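Local coordinates for protein C-type lectin domain family 4, member a4 (Mus musculus, PDB 3VYK) that binds N-glycans bearing a bisecting N-acetylglucosamine through a calcium-containing C-type lectin domain, as an inhibitory receptor of dendritic cells, at residues V40-H43 with E47-F50; S53-S58 with T108-N113. All coordinates share one frame; numbering follows the deposited sequence.

Interaction 1 of 2, residues V40-H43 with E47-F50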
ATOM      1  N   VAL A  40      -0.020   4.657  -0.359  1.00 14.60           N
ATOM      2  CA  VAL A  40      -0.068   4.704   1.104  1.00 13.94           C
ATOM      3  C   VAL A  40       1.235   4.293   1.797  1.00 13.49           C
ATOM      4  O   VAL A  40       1.914   3.353   1.390  1.00 13.28           O
ATOM      5  CB  VAL A  40      -1.282   3.911   1.631  1.00 14.17           C
ATOM      6  CG1 VAL A  40      -1.115   2.414   1.408  1.00 14.14           C
ATOM      7  CG2 VAL A  40      -1.558   4.242   3.087  1.00 15.42           C
ATOM      8  N   VAL A  41       1.571   5.035   2.843  1.00 13.63           N
ATOM      9  CA  VAL A  41       2.735   4.776   3.668  1.00 13.71           C
ATOM     10  C   VAL A  41       2.210   4.429   5.057  1.00 13.71           C
ATOM     11  O   VAL A  41       1.485   5.218   5.654  1.00 15.30           O
ATOM     12  CB  VAL A  41       3.648   6.028   3.703  1.00 13.76           C
ATOM     13  CG1 VAL A  41       4.701   5.911   4.791  1.00 13.86           C
ATOM     14  CG2 VAL A  41       4.299   6.244   2.335  1.00 14.13           C
ATOM     15  N   ILE A  42       2.548   3.239   5.552  1.00 13.17           N
ATOM     16  CA  ILE A  42       1.882   2.677   6.733  0.75 13.22           C
ATOM     17  C   ILE A  42       2.845   2.658   7.915  1.00 13.98           C
ATOM     18  O   ILE A  42       3.884   1.994   7.865  1.00 15.14           O
ATOM     19  CB  ILE A  42       1.370   1.260   6.414  0.75 12.51           C
ATOM     20  CG1 ILE A  42       0.392   1.309   5.237  0.75 12.32           C
ATOM     21  CG2 ILE A  42       0.686   0.643   7.633  0.75 12.69           C
ATOM     22  CD1 ILE A  42       0.031  -0.055   4.680  0.75 12.31           C
ATOM     23  N   HIS A  43       2.497   3.383   8.981  1.00 15.01           N
ATOM     24  CA  HIS A  43       3.419   3.532  10.112  1.00 16.09           C
ATOM     25  C   HIS A  43       2.997   2.917  11.418  1.00 15.45           C
ATOM     26  O   HIS A  43       3.718   3.027  12.407  1.00 16.44           O
ATOM     27  CB  HIS A  43       3.807   4.993  10.303  1.00 18.23           C
ATOM     28  CG  HIS A  43       4.872   5.462   9.345  1.00 19.17           C
ATOM     29  ND1 HIS A  43       6.098   4.906   9.297  1.00 20.06           N
ATOM     30  CD2 HIS A  43       4.857   6.469   8.384  1.00 19.93           C
ATOM     31  CE1 HIS A  43       6.832   5.526   8.345  1.00 19.93           C
ATOM     32  NE2 HIS A  43       6.069   6.475   7.785  1.00 20.09           N
ATOM     33  N   GLU A  47      -3.010   2.089  11.543  1.00 13.16           N
ATOM     34  CA  GLU A  47      -3.160   2.436  10.129  1.00 13.40           C
ATOM     35  C   GLU A  47      -3.411   1.202   9.266  1.00 12.51           C
ATOM     36  O   GLU A  47      -4.322   1.213   8.443  1.00 12.77           O
ATOM     37  CB  GLU A  47      -1.932   3.169   9.607  1.00 14.69           C
ATOM     38  CG  GLU A  47      -1.719   4.548  10.201  1.00 17.48           C
ATOM     39  CD  GLU A  47      -0.289   4.976  10.037  1.00 19.55           C
ATOM     40  OE1 GLU A  47       0.174   5.046   8.887  1.00 17.65           O
ATOM     41  OE2 GLU A  47       0.381   5.203  11.074  1.00 22.52           O
ATOM     42  N   GLN A  48      -2.595   0.158   9.449  1.00 12.07           N
ATOM     43  CA  GLN A  48      -2.786  -1.107   8.729  1.00 12.28           C
ATOM     44  C   GLN A  48      -4.221  -1.638   8.870  1.00 12.63           C
ATOM     45  O   GLN A  48      -4.871  -1.926   7.873  1.00 12.55           O
ATOM     46  CB  GLN A  48      -1.778  -2.155   9.214  1.00 12.39           C
ATOM     47  CG  GLN A  48      -2.000  -3.550   8.640  1.00 12.68           C
ATOM     48  CD  GLN A  48      -1.502  -3.706   7.218  1.00 12.73           C
ATOM     49  OE1 GLN A  48      -0.906  -2.795   6.645  1.00 13.22           O
ATOM     50  NE2 GLN A  48      -1.753  -4.881   6.645  1.00 13.90           N
ATOM     51  N   ASP A  49      -4.716  -1.733  10.111  1.00 12.81           N
ATOM     52  CA  ASP A  49      -6.057  -2.259  10.361  1.00 13.22           C
ATOM     53  C   ASP A  49      -7.173  -1.337   9.840  1.00 12.79           C
ATOM     54  O   ASP A  49      -8.214  -1.812   9.375  1.00 12.92           O
ATOM     55  CB  ASP A  49      -6.259  -2.532  11.856  1.00 13.97           C
ATOM     56  CG  ASP A  49      -5.488  -3.744  12.355  1.00 14.66           C
ATOM     57  OD1 ASP A  49      -5.018  -4.558  11.542  1.00 15.86           O
ATOM     58  OD2 ASP A  49      -5.348  -3.898  13.580  1.00 15.95           O
ATOM     59  N   PHE A  50      -6.954  -0.025   9.909  1.00 12.61           N
ATOM     60  CA  PHE A  50      -7.885   0.919   9.296  1.00 13.06           C
ATOM     61  C   PHE A  50      -7.967   0.661   7.789  1.00 13.22           C
ATOM     62  O   PHE A  50      -9.054   0.572   7.223  1.00 13.28           O
ATOM     63  CB  PHE A  50      -7.506   2.381   9.570  1.00 13.34           C
ATOM     64  CG  PHE A  50      -8.323   3.357   8.759  1.00 13.59           C
ATOM     65  CD1 PHE A  50      -7.849   3.857   7.540  1.00 14.17           C
ATOM     66  CD2 PHE A  50      -9.598   3.735   9.191  1.00 14.56           C
ATOM     67  CE1 PHE A  50      -8.623   4.728   6.788  1.00 14.75           C
ATOM     68  CE2 PHE A  50     -10.361   4.599   8.447  1.00 14.94           C
ATOM     69  CZ  PHE A  50      -9.883   5.089   7.241  1.00 14.98           C
TER
HETATM   70  O   HOH W   1      -1.226   5.436   6.602  1.00 26.13           O
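E47 reaches back from the first turn of helix 45-53 to the chain that leads into it, and its OE1 accepts a hydrogen bond from the backbone N of H43 at 2.9 Å. The bond is nearly straight at the hydrogen (165°), but the donor comes from above the carboxylate plane. With CG placed beside the backbone N (chi1 -67°) and the chain extended beyond it, the carboxylate spans the gap to residue 43. OE1 has a second donor, a water 2.7 Å away that also donates to V41 O at 2.9 Å and so links two acceptors. OE2 accepts from S44 OG and touches H43 CB at 3.5 Å, so the two oxygens hold successive residues just ahead of the helix. Q48 follows, meeting I42: the methyl CG2 of I42 lies 3.8 Å from Q48 N, and CD1 approaches Q48 OE1 at 3.5 Å. A bend at chi2 (78°) carries that amide oxygen over the isoleucine, while its hydrogen bond is made to W112 NE1. I42 also packs on I51 of the same helix, I63 of strand 61-67 and W75 of strand 73-75, so its side chain fills the junction between helix 45-53 and those strands.

Interaction 2 of 2, residues S53-S58 with T108-N113. With CA (calcium ion), chain C; MAN (alpha-D-mannopyranose), chain B; NAG (2-acetamido-2-deoxy-beta-D-glucopyranose), chain D; SO4 (sulfate ion), chain E.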
ATOM      1  N   SER A  53      -9.718  -2.725   6.765  1.00 15.65           N
ATOM      2  CA  SER A  53     -11.166  -2.686   6.993  1.00 16.44           C
ATOM      3  C   SER A  53     -11.927  -2.168   5.770  1.00 17.44           C
ATOM      4  O   SER A  53     -13.111  -2.472   5.601  1.00 19.03           O
ATOM      5  CB  SER A  53     -11.493  -1.833   8.231  1.00 17.06           C
ATOM      6  OG  SER A  53     -11.547  -0.458   7.923  1.00 20.41           O
ATOM      7  N   ASN A  54     -11.237  -1.387   4.940  1.00 17.49           N
ATOM      8  CA  ASN A  54     -11.806  -0.737   3.764  1.00 18.36           C
ATOM      9  C   ASN A  54     -11.585  -1.483   2.439  1.00 18.70           C
ATOM     10  O   ASN A  54     -11.959  -0.977   1.379  1.00 20.47           O
ATOM     11  CB  ASN A  54     -11.248   0.684   3.657  1.00 19.88           C
ATOM     12  CG  ASN A  54     -11.861   1.625   4.673  1.00 21.60           C
ATOM     13  OD1 ASN A  54     -11.281   1.900   5.727  1.00 22.02           O
ATOM     14  ND2 ASN A  54     -13.047   2.120   4.362  1.00 23.29           N
ATOM     15  N   LEU A  55     -10.987  -2.671   2.501  1.00 17.67           N
ATOM     16  CA  LEU A  55     -10.569  -3.391   1.291  1.00 18.31           C
ATOM     17  C   LEU A  55     -11.427  -4.602   0.951  1.00 18.86           C
ATOM     18  O   LEU A  55     -12.018  -5.233   1.830  1.00 20.06           O
ATOM     19  CB  LEU A  55      -9.114  -3.848   1.432  1.00 17.36           C
ATOM     20  CG  LEU A  55      -8.043  -2.803   1.728  1.00 16.73           C
ATOM     21  CD1 LEU A  55      -6.696  -3.496   1.814  1.00 16.15           C
ATOM     22  CD2 LEU A  55      -8.015  -1.676   0.703  1.00 16.40           C
ATOM     23  N   ASN A  56     -11.448  -4.944  -0.337  1.00 19.92           N
ATOM     24  CA  ASN A  56     -12.112  -6.148  -0.812  1.00 21.59           C
ATOM     25  C   ASN A  56     -11.162  -7.335  -0.697  1.00 21.48           C
ATOM     26  O   ASN A  56     -10.032  -7.280  -1.201  1.00 21.80           O
ATOM     27  CB  ASN A  56     -12.546  -5.947  -2.266  1.00 22.46           C
ATOM     28  CG  ASN A  56     -13.499  -7.026  -2.752  1.00 24.53           C
ATOM     29  OD1 ASN A  56     -13.214  -8.218  -2.660  1.00 25.73           O
ATOM     30  ND2 ASN A  56     -14.648  -6.602  -3.272  1.00 27.12           N
ATOM     31  N   THR A  57     -11.610  -8.409  -0.046  1.00 21.58           N
ATOM     32  CA  THR A  57     -10.744  -9.574   0.174  0.70 21.45           C
ATOM     33  C   THR A  57     -10.341 -10.311  -1.111  1.00 21.56           C
ATOM     34  O   THR A  57      -9.411 -11.110  -1.089  1.00 22.13           O
ATOM     35  CB  THR A  57     -11.339 -10.579   1.183  1.00 22.97           C
ATOM     36  OG1 THR A  57     -12.554 -11.129   0.660  1.00 23.91           O
ATOM     37  CG2 THR A  57     -11.617  -9.898   2.515  1.00 22.57           C
ATOM     38  N   SER A  58     -11.029 -10.033  -2.218  1.00 21.79           N
ATOM     39  CA  SER A  58     -10.688 -10.653  -3.499  0.50 21.19           C
ATOM     40  C   SER A  58      -9.594  -9.896  -4.253  1.00 20.60           C
ATOM     41  O   SER A  58      -9.087 -10.387  -5.259  1.00 21.51           O
ATOM     42  CB  SER A  58     -11.930 -10.811  -4.386  1.00 23.49           C
ATOM     43  OG  SER A  58     -12.407  -9.553  -4.828  1.00 27.40           O
ATOM     44  N   THR A 108      -4.960 -16.818   6.591  1.00 28.63           N
ATOM     45  CA  THR A 108      -4.397 -16.333   7.849  1.00 28.76           C
ATOM     46  C   THR A 108      -4.686 -14.847   8.084  1.00 27.29           C
ATOM     47  O   THR A 108      -4.298 -14.292   9.118  1.00 29.21           O
ATOM     48  CB  THR A 108      -2.873 -16.552   7.887  1.00 29.51           C
ATOM     49  OG1 THR A 108      -2.301 -16.084   6.658  1.00 32.21           O
ATOM     50  CG2 THR A 108      -2.546 -18.030   8.061  1.00 30.00           C
ATOM     51  N   GLY A 109      -5.357 -14.212   7.123  1.00 24.85           N
ATOM     52  CA  GLY A 109      -5.754 -12.809   7.231  1.00 22.08           C
ATOM     53  C   GLY A 109      -5.082 -11.883   6.225  1.00 19.35           C
ATOM     54  O   GLY A 109      -4.572 -12.330   5.199  1.00 18.99           O
ATOM     55  N   TRP A 110      -5.118 -10.585   6.518  1.00 18.03           N
ATOM     56  CA  TRP A 110      -4.460  -9.578   5.682  1.00 15.83           C
ATOM     57  C   TRP A 110      -2.986  -9.513   5.931  1.00 15.49           C
ATOM     58  O   TRP A 110      -2.518  -9.771   7.036  1.00 16.54           O
ATOM     59  CB  TRP A 110      -5.061  -8.208   5.958  1.00 15.97           C
ATOM     60  CG  TRP A 110      -6.443  -8.051   5.411  1.00 16.37           C
ATOM     61  CD1 TRP A 110      -7.645  -8.099   6.117  1.00 16.66           C
ATOM     62  CD2 TRP A 110      -6.823  -7.789   4.024  1.00 16.39           C
ATOM     63  NE1 TRP A 110      -8.708  -7.890   5.286  1.00 17.48           N
ATOM     64  CE2 TRP A 110      -8.293  -7.702   4.012  1.00 16.93           C
ATOM     65  CE3 TRP A 110      -6.125  -7.638   2.827  1.00 16.59           C
ATOM     66  CZ2 TRP A 110      -9.005  -7.467   2.844  1.00 17.05           C
ATOM     67  CZ3 TRP A 110      -6.853  -7.396   1.655  1.00 16.62           C
ATOM     68  CH2 TRP A 110      -8.262  -7.315   1.666  1.00 16.86           C
ATOM     69  N   GLY A 111      -2.233  -9.138   4.901  1.00 12.99           N
ATOM     70  CA  GLY A 111      -0.794  -8.968   5.068  1.00 13.06           C
ATOM     71  C   GLY A 111      -0.134  -8.425   3.821  1.00 12.15           C
ATOM     72  O   GLY A 111      -0.791  -8.184   2.797  1.00 12.54           O
ATOM     73  N   TRP A 112       1.173  -8.234   3.921  1.00 12.06           N
ATOM     74  CA  TRP A 112       1.967  -7.712   2.809  1.00 11.73           C
ATOM     75  C   TRP A 112       2.659  -8.819   2.068  1.00 11.76           C
ATOM     76  O   TRP A 112       3.157  -9.784   2.665  1.00 11.82           O
ATOM     77  CB  TRP A 112       3.050  -6.776   3.311  1.00 11.48           C
ATOM     78  CG  TRP A 112       2.601  -5.554   4.067  1.00 11.48           C
ATOM     79  CD1 TRP A 112       1.314  -5.043   4.237  1.00 11.90           C
ATOM     80  CD2 TRP A 112       3.491  -4.617   4.751  1.00 11.39           C
ATOM     81  NE1 TRP A 112       1.356  -3.898   5.008  1.00 11.92           N
ATOM     82  CE2 TRP A 112       2.634  -3.580   5.326  1.00 11.53           C
ATOM     83  CE3 TRP A 112       4.869  -4.545   4.944  1.00 11.37           C
ATOM     84  CZ2 TRP A 112       3.161  -2.523   6.079  1.00 11.49           C
ATOM     85  CZ3 TRP A 112       5.380  -3.481   5.696  1.00 11.14           C
ATOM     86  CH2 TRP A 112       4.543  -2.491   6.232  1.00 11.78           C
ATOM     87  N   ASN A 113       2.730  -8.665   0.744  1.00 11.85           N
ATOM     88  CA  ASN A 113       3.456  -9.617  -0.109  1.00 11.36           C
ATOM     89  C   ASN A 113       4.239  -8.834  -1.140  1.00 11.44           C
ATOM     90  O   ASN A 113       3.702  -7.923  -1.757  1.00 11.43           O
ATOM     91  CB  ASN A 113       2.468 -10.565  -0.797  1.00 11.92           C
ATOM     92  CG  ASN A 113       3.129 -11.459  -1.836  1.00 12.01           C
ATOM     93  OD1 ASN A 113       4.268 -11.905  -1.681  1.00 12.61           O
ATOM     94  ND2 ASN A 113       2.376 -11.750  -2.902  1.00 13.19           N
TER
HETATM   95 CA    CA C1007       6.213 -12.617  -2.809  1.00 13.53          CA
HETATM   96  C1  MAN B   2       2.596 -16.136  -5.704  1.00 15.66           C
HETATM   97  C2  MAN B   2       2.991 -14.658  -5.643  1.00 14.62           C
HETATM   98  C3  MAN B   2       4.268 -14.477  -4.812  1.00 14.89           C
HETATM   99  C4  MAN B   2       4.081 -15.113  -3.444  1.00 14.52           C
HETATM  100  C5  MAN B   2       3.684 -16.596  -3.611  1.00 15.34           C
HETATM  101  C6  MAN B   2       3.433 -17.282  -2.265  1.00 16.73           C
HETATM  102  O2  MAN B   2       1.932 -13.961  -5.015  1.00 15.14           O
HETATM  103  O3  MAN B   2       4.654 -13.126  -4.537  1.00 14.28           O
HETATM  104  O4  MAN B   2       5.299 -14.836  -2.756  1.00 14.07           O
HETATM  105  O5  MAN B   2       2.507 -16.691  -4.404  1.00 15.61           O
HETATM  106  O6  MAN B   2       3.212 -18.671  -2.491  1.00 18.68           O
HETATM  107  C1  NAG D   3       0.900 -13.508  -5.888  1.00 15.21           C
HETATM  108  C2  NAG D   3      -0.338 -13.226  -5.024  1.00 16.32           C
HETATM  109  C3  NAG D   3      -1.476 -12.627  -5.850  1.00 17.46           C
HETATM  110  C4  NAG D   3      -0.970 -11.465  -6.707  1.00 17.41           C
HETATM  111  C5  NAG D   3       0.294 -11.850  -7.486  1.00 16.36           C
HETATM  112  C6  NAG D   3       0.928 -10.663  -8.198  1.00 16.13           C
HETATM  113  C7  NAG D   3      -0.384 -14.714  -3.075  1.00 17.19           C
HETATM  114  C8  NAG D   3      -0.745 -16.070  -2.556  1.00 17.73           C
HETATM  115  N2  NAG D   3      -0.675 -14.471  -4.353  1.00 17.08           N
HETATM  116  O3  NAG D   3      -2.479 -12.152  -4.971  1.00 19.66           O
HETATM  117  O4  NAG D   3      -1.971 -11.048  -7.602  1.00 18.12           O
HETATM  118  O5  NAG D   3       1.275 -12.334  -6.588  1.00 15.34           O
HETATM  119  O6  NAG D   3       0.363 -10.439  -9.472  1.00 17.15           O
HETATM  120  O7  NAG D   3       0.168 -13.882  -2.342  1.00 17.24           O
HETATM  121  S   SO4 E1009      -6.344  -9.657  10.017  1.00 42.77           S
HETATM  122  O1  SO4 E1009      -6.700  -8.220  10.021  1.00 41.58           O
HETATM  123  O2  SO4 E1009      -6.666 -10.222   8.686  1.00 41.62           O
HETATM  124  O3  SO4 E1009      -7.117 -10.378  11.055  1.00 44.27           O
HETATM  125  O4  SO4 E1009      -4.893  -9.818  10.265  1.00 44.85           O
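Strand 109-115 carries the Trp-Asn-Asp sequence of C-type lectins, W112 to D114, into the calcium and glycan site, and at the start of the strand W110 packs against L55, N56 and T57 of the loop after helix 45-53. The six-membered ring of the indole does the touching. L55 lies across it: with CG anti to the carbonyl carbon (chi1 -56°), CD1 stands over one face in a CH-pi contact, 4.3 Å from the ring centroid and 25° off the normal, and CB comes within 3.6 Å of W110 CH2. At the ring edge, near its plane, N56 O approaches CH2 at 3.4 Å. T57 meets the indole obliquely, its CG2 3.6 Å from CZ2. An Asx turn bends the chain from N56 to S58: N56 OD1 accepts a hydrogen bond from S58 N at 2.9 Å on an in-plane lone pair. S58 OG donates to the same oxygen from above the amide plane at 2.7 Å. W110 N donates to O2 of a sulfate, probably from the crystallisation liquor, at 2.7 Å. H105 adds an edge-to-face partner for W110. Further along, N113 joins E92, N94, E98 and D114 around the calcium ion, which also takes the adjacent mannose hydroxyls O3 and O4, each at 2.4 Å. No hydrogen bond joins loop and strand across the contact; it rests on dispersion between L55, T57 and the indole, probably with a weak electrostatic gain where the N56 carbonyl oxygen faces the slightly positive C-H edge.

In the fold
Both contacts involve the chain around helix 45-53: interaction 1 fixes its start to the preceding loop, and interaction 2 takes up the loop that leaves its end. Their centres are 12 Å apart, and W112 joins them directly. From strand 109-115 its NE1 probably donates to Q48 OE1 at 3.0 Å, with I42 CD1 packed 4.1 Å from the same nitrogen. N113, next in the strand, binds calcium, so the helix packs on the residue beside a calcium ligand; the side chains of Q48 and N113 are about 10 Å apart. W110 is likewise set back, its side chain about 12 Å from that of the calcium ligand E92.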